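Local coordinates for plasmin and fibronectin-binding protein A (Streptococcus pneumoniae, PDB 4MR0) that serves as a surface adhesin and invasin that binds human fibronectin, plasmin, plasminogen and serum albumin, the modelled part being its beta-helix domain, at residues I256-K262 / V280-L286; G267-A273 / K302-E308; T220-N224 / S243-A247. All coordinates share one frame; numbering follows the deposited sequence.

Contact 1 (I256-K262 / V280-L286); sequences IKNVTFK and VDNSRFL
The carbonyl oxygen of D281 is gripped by two donors. The backbone N of N258 reaches D281 O at 2.9 Å, in the carbonyl plane. The hydroxyl of S283 comes from above that plane, as a bond within its own segment. S283 OG also accepts from V259 N at 3.2 Å, so one hydroxyl ties both backbones together. The motif is a corner of a parallel beta-helix of the pectate lyase type. Segments 256-262 and 280-286 are equivalent pieces of successive coils, with I256 beside V280 and F261 beside F285. At the turn the amides of N258 and N282 lie side by side and nearly parallel, stacked much as in the asparagine ladders of pectate lyases. Their nearest atoms, N258 OD1 and N282 ND2, are 3.8 Å apart, too far for a good hydrogen bond.

On the outer side R284 folds back over the turn, its chain bent at chi2 and chi3. R284 NE meets T260 OG1 at 2.8 Å, in the guanidinium plane and nearly straight. R284 NH2 donates to N258 OD1 at 3.0 Å, from above the carbonyl plane, and NH1 turns to N282 O. A water bonded to N258 O also meets NH2 weakly. These bonds fix the rotation of the guanidinium.

On the inner side F261 and F285 lie alongside each other, with planes at 7°. Both rings start from CG beside the backbone N (chi1 -59° and -64°), which makes them leave their strands the same way. They are slid apart, so F261 CD1 meets F285 CE2 near the rim at 3.5 Å. F285 also stacks on F336, which continues the row. The opposite face of F261 takes V259 CG1, 3.6 Å above the ring plane and offset toward the rim.

Contact 2 (G267-A273 / K302-E308); sequences GHAIQIA and KESIQIE. With MN (manganese (II) ion), chain G.
The imidazole of H268 fills a slot made by the 302-308 segment. The methylene CD of K302 lies over one ring face, a CH-pi contact 4.3 Å from the ring centroid. Q306 OE1 sits over the opposite face, offset toward the rim. At the ring edge H268 ND1 donates to E303 O at 2.6 Å, in the ring plane and on a lone pair of the carbonyl. The carboxylate of E303 lies alongside, its plane turned 15° from that of the ring, and H352 holds its OE2. G267 has no side chain, and K302 CD comes to 4.1 Å from its CA.

Beyond the corner the segments run as parallel strands of adjacent beta-helix coils. Their inner face is a row of isoleucines. The tip of I272, CD1, leans between I305 CG2 and I307 CG1, touching both loosely. On the other face A273 CB fits against E308 CG at 3.7 Å. E308 starts with CG between backbone N and carbonyl carbon (chi1 67°), which swings its carboxylate back toward Q271 and Q306.

There the side chains close round a manganese ion. Q271 OE1 binds it at 2.3 Å and Q306 OE1 at 2.2 Å. E308 binds through both oxygens, OE2 at 2.3 Å and the longer OE1 at 2.6 Å. G314 O completes the site, and Y317 holds Q271 NE2. Two neutral amide oxygens and a carbonyl share the ion with one carboxylate, so the ion probably offsets the crowding of these oxygens and draws the two coils together.

Contact 3 (T220-N224 / S243-A247); sequences TIDMN and SGAFA
Two torsion choices bring I221 to F246. CG1 of I221 stands beside the backbone N (chi1 -66°), and the chain then runs extended (chi2 179°). This carries CD1 out to F246 CE2 at 3.5 Å. The isoleucine crosses the phenylalanine at about a right angle, and its methyl comes obliquely to the ring. The other branch, I221 CG2, lies against A245 CB at 3.8 Å, so the two branches of one residue touch two consecutive residues.

M223 is extended as far as its sulfur. SD rests on the G244-A245 peptide itself, with G244 C and A245 N both 3.7 Å from M223 SD, and A245 CB 4.1 Å from it. The chain bends only at the last torsion (chi3 -83°), and the CE methyl ends against F261.

The polar part is small. S243 OG donates to M223 O at 3.2 Å, from above the carbonyl plane. M223 O is also held by N182 ND2, and S243 OG takes the N-H of Y265. Both atoms are therefore satisfied although buried.

No beta bridge joins the segments. The chain turns a corner at A245, and strands 220-222 and 243-252 line different sides of the coil. Apolar residues meeting across the inside of a coil are typical of the packed interior of a parallel beta-helix.

How the contacts relate
All three contacts lie in neighbouring coils of one beta-helix. Contacts 1 and 2 join strands of successive coils by parallel bridges, whereas contact 3 crosses the interior. Contact 1 is partly at the surface and has a polar outer side. Contacts 2 and 3 are buried, but only contact 2 holds a metal. Their inner faces merge: F285 CZ of contact 1 meets I305 CD1 of contact 2 at 3.5 Å, and M223 SD of contact 3 touches A269 CA at 3.8 Å. Probable backbone bonds also tie the coils together, from M223 N to K262 O and from A245 N to A269 O.

Contact 1 (I256-K262 / V280-L286)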
# COMPACT_ATOMS: atom_id res chain seq x y z
N ILE A 256 -2.65 -14.56 4.93
CA ILE A 256 -1.91 -14.05 6.09
C ILE A 256 -2.95 -13.33 6.94
O ILE A 256 -3.60 -12.40 6.47
CB ILE A 256 -0.81 -13.04 5.68
CG1 ILE A 256 0.29 -13.75 4.88
CG2 ILE A 256 -0.23 -12.38 6.92
CD1 ILE A 256 1.37 -12.82 4.37
N LYS A 257 -3.12 -13.76 8.18
CA LYS A 257 -4.10 -13.11 9.03
C LYS A 257 -3.77 -13.05 10.50
O LYS A 257 -3.06 -13.90 11.03
CB LYS A 257 -5.46 -13.79 8.83
CG LYS A 257 -5.44 -15.29 9.02
CD LYS A 257 -6.72 -15.91 8.45
CE LYS A 257 -7.97 -15.31 9.10
NZ LYS A 257 -9.22 -15.82 8.47
N ASN A 258 -4.30 -12.02 11.14
CA ASN A 258 -4.11 -11.78 12.56
C ASN A 258 -2.64 -11.80 12.96
O ASN A 258 -2.23 -12.50 13.89
CB ASN A 258 -4.90 -12.79 13.39
CG ASN A 258 -4.97 -12.40 14.86
OD1 ASN A 258 -4.99 -11.22 15.20
ND2 ASN A 258 -5.03 -13.39 15.74
N VAL A 259 -1.84 -11.03 12.24
CA VAL A 259 -0.41 -10.94 12.53
C VAL A 259 -0.05 -9.50 12.85
O VAL A 259 -0.55 -8.57 12.21
CB VAL A 259 0.45 -11.38 11.32
CG1 VAL A 259 1.92 -11.28 11.70
CG2 VAL A 259 0.09 -12.80 10.90
N THR A 260 0.81 -9.31 13.84
CA THR A 260 1.26 -7.97 14.20
C THR A 260 2.67 -7.81 13.63
O THR A 260 3.58 -8.51 14.06
CB THR A 260 1.29 -7.79 15.74
OG1 THR A 260 -0.04 -7.92 16.25
CG2 THR A 260 1.84 -6.41 16.11
N PHE A 261 2.84 -6.91 12.67
CA PHE A 261 4.14 -6.66 12.06
C PHE A 261 4.78 -5.43 12.68
O PHE A 261 4.19 -4.35 12.65
CB PHE A 261 3.99 -6.42 10.56
CG PHE A 261 3.36 -7.56 9.82
CD1 PHE A 261 1.98 -7.72 9.81
CD2 PHE A 261 4.16 -8.45 9.10
CE1 PHE A 261 1.39 -8.75 9.09
CE2 PHE A 261 3.58 -9.49 8.38
CZ PHE A 261 2.19 -9.64 8.37
N LYS A 262 5.98 -5.58 13.22
CA LYS A 262 6.64 -4.46 13.87
C LYS A 262 7.99 -4.01 13.34
O LYS A 262 8.84 -4.83 12.97
CB LYS A 262 6.84 -4.76 15.36
CG LYS A 262 5.59 -5.03 16.17
CD LYS A 262 5.98 -5.25 17.63
CE LYS A 262 4.77 -5.53 18.50
NZ LYS A 262 5.16 -5.67 19.94
N VAL A 280 -4.59 -10.62 3.00
CA VAL A 280 -3.93 -10.16 4.20
C VAL A 280 -5.15 -9.69 4.98
O VAL A 280 -5.88 -8.82 4.52
CB VAL A 280 -2.98 -8.98 3.91
CG1 VAL A 280 -2.43 -8.43 5.22
CG2 VAL A 280 -1.82 -9.47 3.01
N ASP A 281 -5.39 -10.28 6.15
CA ASP A 281 -6.59 -9.95 6.91
C ASP A 281 -6.36 -9.78 8.42
O ASP A 281 -5.53 -10.47 9.01
CB ASP A 281 -7.64 -11.04 6.65
CG ASP A 281 -8.99 -10.76 7.31
OD1 ASP A 281 -9.35 -9.59 7.53
OD2 ASP A 281 -9.72 -11.74 7.59
N ASN A 282 -7.09 -8.83 9.01
CA ASN A 282 -7.08 -8.58 10.45
C ASN A 282 -5.68 -8.49 11.08
O ASN A 282 -5.45 -9.01 12.18
CB ASN A 282 -7.90 -9.68 11.13
CG ASN A 282 -8.24 -9.35 12.58
OD1 ASN A 282 -8.53 -8.20 12.91
ND2 ASN A 282 -8.21 -10.36 13.44
N SER A 283 -4.78 -7.80 10.40
CA SER A 283 -3.41 -7.65 10.87
C SER A 283 -3.11 -6.20 11.23
O SER A 283 -3.88 -5.29 10.93
CB SER A 283 -2.43 -8.13 9.80
OG SER A 283 -2.60 -9.51 9.56
N ARG A 284 -1.95 -6.01 11.87
CA ARG A 284 -1.50 -4.70 12.30
C ARG A 284 -0.07 -4.46 11.82
O ARG A 284 0.81 -5.29 12.03
CB ARG A 284 -1.55 -4.62 13.83
CG ARG A 284 -2.96 -4.75 14.40
CD ARG A 284 -2.93 -5.46 15.75
NE ARG A 284 -2.57 -6.88 15.62
CZ ARG A 284 -3.35 -7.81 15.08
NH1 ARG A 284 -4.56 -7.49 14.61
NH2 ARG A 284 -2.92 -9.06 15.00
N PHE A 285 0.14 -3.32 11.18
CA PHE A 285 1.45 -2.95 10.67
C PHE A 285 1.90 -1.75 11.48
O PHE A 285 1.51 -0.61 11.21
CB PHE A 285 1.36 -2.64 9.18
CG PHE A 285 0.96 -3.83 8.35
CD1 PHE A 285 -0.37 -4.26 8.33
CD2 PHE A 285 1.92 -4.58 7.69
CE1 PHE A 285 -0.73 -5.42 7.65
CE2 PHE A 285 1.57 -5.74 7.00
CZ PHE A 285 0.24 -6.17 6.98
N LEU A 286 2.75 -2.02 12.47
CA LEU A 286 3.22 -1.00 13.38
C LEU A 286 4.67 -0.56 13.26
O LEU A 286 5.59 -1.29 13.62
CB LEU A 286 2.97 -1.48 14.82
CG LEU A 286 1.59 -2.08 15.10
CD1 LEU A 286 1.53 -2.55 16.54
CD2 LEU A 286 0.50 -1.04 14.82
O HOH W 1 -1.45 -11.41 16.16

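Contact 2 (G267-A273 / K302-E308)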
# COMPACT_ATOMS: atom_id res chain seq x y z
N GLY A 267 11.61 -0.62 4.82
CA GLY A 267 11.31 -1.66 3.85
C GLY A 267 9.85 -2.02 3.71
O GLY A 267 8.96 -1.34 4.23
N HIS A 268 9.61 -3.11 2.98
CA HIS A 268 8.27 -3.63 2.74
C HIS A 268 8.00 -4.76 3.72
O HIS A 268 8.74 -5.74 3.75
CB HIS A 268 8.18 -4.21 1.32
CG HIS A 268 8.64 -3.28 0.25
ND1 HIS A 268 7.97 -2.12 -0.07
CD2 HIS A 268 9.68 -3.36 -0.61
CE1 HIS A 268 8.58 -1.53 -1.08
NE2 HIS A 268 9.61 -2.26 -1.43
N ALA A 269 6.94 -4.63 4.51
CA ALA A 269 6.60 -5.69 5.44
C ALA A 269 6.21 -6.90 4.60
O ALA A 269 6.53 -8.04 4.92
CB ALA A 269 5.44 -5.28 6.32
N ILE A 270 5.52 -6.63 3.49
CA ILE A 270 5.07 -7.68 2.60
C ILE A 270 5.18 -7.27 1.14
O ILE A 270 4.83 -6.15 0.77
CB ILE A 270 3.58 -8.03 2.86
CG1 ILE A 270 3.40 -8.54 4.29
CG2 ILE A 270 3.10 -9.08 1.85
CD1 ILE A 270 1.93 -8.73 4.69
N GLN A 271 5.68 -8.18 0.31
CA GLN A 271 5.76 -7.95 -1.13
C GLN A 271 5.02 -9.10 -1.78
O GLN A 271 5.32 -10.27 -1.52
CB GLN A 271 7.21 -7.93 -1.64
CG GLN A 271 8.01 -6.72 -1.20
CD GLN A 271 9.46 -6.79 -1.65
OE1 GLN A 271 9.77 -6.56 -2.82
NE2 GLN A 271 10.35 -7.11 -0.72
N ILE A 272 4.04 -8.77 -2.61
CA ILE A 272 3.23 -9.75 -3.31
C ILE A 272 3.50 -9.49 -4.78
O ILE A 272 3.05 -8.48 -5.32
CB ILE A 272 1.73 -9.53 -3.00
CG1 ILE A 272 1.49 -9.66 -1.49
CG2 ILE A 272 0.87 -10.53 -3.77
CD1 ILE A 272 0.12 -9.18 -1.03
N ALA A 273 4.24 -10.40 -5.40
CA ALA A 273 4.64 -10.25 -6.80
C ALA A 273 4.26 -11.45 -7.64
O ALA A 273 4.62 -12.58 -7.31
CB ALA A 273 6.15 -10.03 -6.88
N LYS A 302 8.84 2.98 -0.42
CA LYS A 302 8.78 1.89 0.56
C LYS A 302 7.40 1.64 1.16
O LYS A 302 7.12 2.03 2.29
CB LYS A 302 9.79 2.15 1.68
CG LYS A 302 11.24 2.02 1.23
CD LYS A 302 11.47 0.71 0.49
CE LYS A 302 12.94 0.47 0.21
NZ LYS A 302 13.57 1.62 -0.50
N GLU A 303 6.54 0.97 0.39
CA GLU A 303 5.19 0.64 0.84
C GLU A 303 5.26 -0.53 1.81
O GLU A 303 6.03 -1.47 1.60
CB GLU A 303 4.31 0.25 -0.36
CG GLU A 303 4.25 1.28 -1.49
CD GLU A 303 5.32 1.09 -2.55
OE1 GLU A 303 6.21 0.23 -2.37
OE2 GLU A 303 5.26 1.80 -3.58
N SER A 304 4.47 -0.50 2.88
CA SER A 304 4.47 -1.60 3.84
C SER A 304 3.94 -2.88 3.21
O SER A 304 4.36 -3.99 3.55
CB SER A 304 3.66 -1.22 5.08
OG SER A 304 4.31 -0.14 5.74
N ILE A 305 2.99 -2.73 2.29
CA ILE A 305 2.46 -3.86 1.54
C ILE A 305 2.52 -3.45 0.08
O ILE A 305 1.74 -2.61 -0.37
CB ILE A 305 1.00 -4.19 1.90
CG1 ILE A 305 0.90 -4.62 3.37
CG2 ILE A 305 0.51 -5.33 1.00
CD1 ILE A 305 -0.52 -4.94 3.82
N GLN A 306 3.47 -4.02 -0.64
CA GLN A 306 3.63 -3.72 -2.05
C GLN A 306 2.99 -4.84 -2.86
O GLN A 306 3.20 -6.02 -2.57
CB GLN A 306 5.12 -3.59 -2.40
CG GLN A 306 5.41 -3.30 -3.87
CD GLN A 306 6.90 -3.18 -4.14
OE1 GLN A 306 7.70 -3.92 -3.58
NE2 GLN A 306 7.27 -2.24 -5.00
N ILE A 307 2.22 -4.46 -3.87
CA ILE A 307 1.55 -5.41 -4.75
C ILE A 307 2.11 -5.04 -6.11
O ILE A 307 1.86 -3.95 -6.63
CB ILE A 307 0.03 -5.20 -4.71
CG1 ILE A 307 -0.47 -5.37 -3.27
CG2 ILE A 307 -0.66 -6.19 -5.65
CD1 ILE A 307 -1.91 -4.90 -3.07
N GLU A 308 2.87 -5.95 -6.70
CA GLU A 308 3.53 -5.64 -7.96
C GLU A 308 3.63 -6.81 -8.91
O GLU A 308 3.34 -7.95 -8.55
CB GLU A 308 4.95 -5.18 -7.62
CG GLU A 308 5.77 -6.35 -7.04
CD GLU A 308 7.02 -5.92 -6.29
OE1 GLU A 308 7.71 -4.99 -6.76
OE2 GLU A 308 7.31 -6.53 -5.24
MN MN G . 9.14 -5.28 -4.64
O HOH W 2 7.00 -1.02 6.12

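Contact 3 (T220-N224 / S243-A247)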
# COMPACT_ATOMS: atom_id res chain seq x y z
N THR A 220 3.32 -12.38 16.34
CA THR A 220 3.97 -11.14 15.96
C THR A 220 5.22 -11.48 15.16
O THR A 220 5.81 -12.55 15.34
CB THR A 220 4.42 -10.36 17.22
OG1 THR A 220 3.27 -9.99 17.99
CG2 THR A 220 5.20 -9.11 16.83
N ILE A 221 5.58 -10.59 14.25
CA ILE A 221 6.81 -10.75 13.48
C ILE A 221 7.54 -9.44 13.74
O ILE A 221 7.10 -8.39 13.30
CB ILE A 221 6.57 -10.90 11.96
CG1 ILE A 221 5.83 -12.20 11.67
CG2 ILE A 221 7.91 -10.89 11.23
CD1 ILE A 221 5.53 -12.43 10.18
N ASP A 222 8.62 -9.51 14.51
CA ASP A 222 9.41 -8.33 14.83
C ASP A 222 10.45 -8.21 13.72
O ASP A 222 11.44 -8.93 13.70
CB ASP A 222 10.12 -8.53 16.17
CG ASP A 222 10.79 -7.26 16.68
OD1 ASP A 222 11.12 -6.39 15.85
OD2 ASP A 222 10.99 -7.14 17.91
N MET A 223 10.22 -7.29 12.80
CA MET A 223 11.15 -7.13 11.70
C MET A 223 12.47 -6.52 12.20
O MET A 223 13.43 -6.37 11.43
CB MET A 223 10.49 -6.31 10.60
CG MET A 223 9.26 -7.02 10.03
SD MET A 223 8.33 -6.10 8.74
CE MET A 223 7.27 -5.02 9.93
N ASN A 224 12.49 -6.19 13.49
CA ASN A 224 13.67 -5.70 14.20
C ASN A 224 14.43 -4.54 13.56
O ASN A 224 15.67 -4.50 13.60
CB ASN A 224 14.60 -6.91 14.38
CG ASN A 224 15.49 -6.83 15.60
OD1 ASN A 224 15.25 -6.04 16.52
ND2 ASN A 224 16.53 -7.67 15.63
N SER A 243 14.46 -4.19 6.02
CA SER A 243 13.96 -5.43 6.59
C SER A 243 12.47 -5.54 6.28
O SER A 243 11.77 -4.53 6.15
CB SER A 243 14.20 -5.49 8.10
OG SER A 243 13.37 -4.59 8.81
N GLY A 244 12.00 -6.78 6.16
CA GLY A 244 10.60 -7.05 5.87
C GLY A 244 10.20 -8.39 6.45
O GLY A 244 11.03 -9.07 7.07
N ALA A 245 8.95 -8.80 6.24
CA ALA A 245 8.49 -10.07 6.78
C ALA A 245 8.22 -11.15 5.74
O ALA A 245 8.61 -12.31 5.91
CB ALA A 245 7.22 -9.86 7.62
N PHE A 246 7.55 -10.76 4.65
CA PHE A 246 7.19 -11.72 3.60
C PHE A 246 7.56 -11.29 2.19
O PHE A 246 7.39 -10.13 1.82
CB PHE A 246 5.67 -11.97 3.62
CG PHE A 246 5.18 -12.76 4.79
CD1 PHE A 246 5.20 -14.15 4.76
CD2 PHE A 246 4.66 -12.12 5.92
CE1 PHE A 246 4.71 -14.90 5.83
CE2 PHE A 246 4.17 -12.86 6.99
CZ PHE A 246 4.18 -14.25 6.95
N ALA A 247 8.06 -12.24 1.41
CA ALA A 247 8.37 -12.02 -0.00
C ALA A 247 7.60 -13.15 -0.68
O ALA A 247 8.06 -14.29 -0.73
CB ALA A 247 9.86 -12.15 -0.27